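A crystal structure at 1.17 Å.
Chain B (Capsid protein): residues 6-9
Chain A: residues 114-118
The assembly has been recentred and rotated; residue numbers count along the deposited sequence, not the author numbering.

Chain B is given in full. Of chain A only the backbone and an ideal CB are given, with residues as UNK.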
# COMPACT_ATOMS: atom_id res chain seq x y z
N THR B 6 -5.44 14.54 15.45
CA THR B 6 -4.33 15.25 14.76
C THR B 6 -3.24 14.44 14.09
O THR B 6 -2.73 14.83 12.98
CB THR B 6 -3.77 16.45 15.63
OG1 THR B 6 -3.79 16.15 17.10
CG2 THR B 6 -4.60 17.70 15.33
N ASP B 7 -3.01 13.23 14.59
CA ASP B 7 -1.93 12.34 14.11
C ASP B 7 -2.61 11.05 13.56
O ASP B 7 -3.80 10.89 13.67
CB ASP B 7 -0.92 12.04 15.24
CG ASP B 7 0.40 11.47 14.76
OD1 ASP B 7 1.20 11.09 15.71
OD2 ASP B 7 0.73 11.40 13.59
N VAL B 8 -1.82 10.27 12.86
CA VAL B 8 -2.26 9.07 12.18
C VAL B 8 -1.27 7.99 12.43
O VAL B 8 -0.09 8.24 12.47
CB VAL B 8 -2.47 9.46 10.71
CG1 VAL B 8 -1.34 10.13 10.04
CG2 VAL B 8 -2.78 8.27 9.91
N ARG B 9 -1.73 6.76 12.56
CA ARG B 9 -0.86 5.66 12.77
C ARG B 9 -1.42 4.41 12.16
O ARG B 9 -2.61 4.35 11.86
CB ARG B 9 -0.66 5.47 14.28
CG ARG B 9 -1.89 5.10 15.04
CD ARG B 9 -1.64 4.90 16.57
NE ARG B 9 -2.45 3.83 17.06
CZ ARG B 9 -2.02 2.56 17.25
NH1 ARG B 9 -0.74 2.19 17.02
NH2 ARG B 9 -2.89 1.68 17.68
N UNK A 114 -0.87 9.96 0.56
CA UNK A 114 -0.49 10.84 1.64
C UNK A 114 -1.71 11.01 2.51
O UNK A 114 -2.69 11.63 2.10
CB UNK A 114 0.04 12.18 1.13
N UNK A 115 -1.69 10.40 3.70
CA UNK A 115 -2.82 10.25 4.59
C UNK A 115 -2.70 11.10 5.79
O UNK A 115 -1.67 11.17 6.40
CB UNK A 115 -2.99 8.79 5.01
N UNK A 116 -3.80 11.78 6.13
CA UNK A 116 -3.85 12.60 7.33
C UNK A 116 -5.17 12.36 8.08
O UNK A 116 -6.14 11.89 7.52
CB UNK A 116 -3.69 14.08 6.97
N UNK A 117 -5.14 12.66 9.36
CA UNK A 117 -6.36 12.67 10.19
C UNK A 117 -6.82 14.05 10.33
O UNK A 117 -6.02 14.97 10.64
CB UNK A 117 -6.14 12.05 11.57
N UNK A 118 -8.13 14.23 10.11
CA UNK A 118 -8.63 15.67 9.96
C UNK A 118 -9.98 15.87 10.55
O UNK A 118 -10.75 14.91 10.66
CB UNK A 118 -8.70 16.09 8.49

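Position 114 gives little to reason from. Its phi/psi of -111/108 is that of a strand, which suits beta-branched and other extended residues without choosing among them, and no atom of chain B from the stretch lies within 5.5 Å of its ideal CB. The deposited residue is Ile114(A), with chi1 in m and chi2 in t; CG2 of Ile114(A), its nearest side-chain atom, is 8.5 Å from CG1 of Val8(B).

At position 115 the backbone is again extended (-109/134) and CA-to-CB points sideways. The nearest offering is a methyl group: the ideal CB lies 4.9 Å from CG2 of Val8(B). That distance leaves room for further carbon atoms, and the side chain of Val8(B) offers no polar partner here, so valine, isoleucine, leucine or methionine would all be reasonable. The residue is Ile115(A), chi1 -62° (m) and chi2 156° (t). Its CG2 packs against CG2 of Val8(B) at 4.1 Å, an apolar contact, while its main-chain O lies 3.8 Å from CG1 of Val8(B).

Position 116 has CA-to-CB sideways and phi/psi of -135/157. No atom of the chain B stretch falls within 5.5 Å of the ideal CB, so this neighbour sets little limit on size or polarity. Ala116(A) is found there, touching the stretch through its backbone: its CA is 4.4 Å from CG1 of Val8(B).

Position 117 is the most constrained. CA-to-CB points toward chain B, and the ideal CB already sits 3.3 Å from O of Asp7(B), 4.5 Å from C of Thr6(B) and 4.6 Å from CB of Val8(B). With a carbonyl oxygen this close, a small residue fits most simply, alanine, glycine or perhaps serine; a longer chain would have to turn aside from that oxygen. The residue is Ala117(A), whose CB rests 3.3 Å from O of Asp7(B). No direct hydrogen bond joins the stretches, whose strands run at 122° to each other. Instead, a water accepts from N of Ala117(A) at 3.0 Å and donates to O of Thr6(B) at 2.5 Å, a bridge made by main-chain atoms on both chains.

At position 118 CA-to-CB points away and the ideal CB has no chain B atom of the stretch within 5.5 Å. Many residues, polar ones included, would be compatible. Thr118(A) occupies it with chi1 at 159° (t); CB of Thr118(A), its nearest side-chain atom, is 7.4 Å from O of Thr6(B).

Chain A (114-118) IIAAT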
# COMPACT_ATOMS: atom_id res chain seq x y z
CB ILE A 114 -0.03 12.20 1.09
CG1 ILE A 114 1.10 12.03 0.05
CG2 ILE A 114 0.39 13.10 2.22
CD1 ILE A 114 1.61 13.31 -0.53
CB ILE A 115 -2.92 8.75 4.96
CG1 ILE A 115 -3.16 7.93 3.75
CG2 ILE A 115 -4.02 8.53 5.99
CD1 ILE A 115 -2.74 6.49 3.82
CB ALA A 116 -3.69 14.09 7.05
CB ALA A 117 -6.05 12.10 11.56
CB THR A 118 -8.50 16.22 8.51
OG1 THR A 118 -9.41 17.35 8.30
CG2 THR A 118 -8.68 15.08 7.45
O HOH W 1 -2.74 13.67 10.77
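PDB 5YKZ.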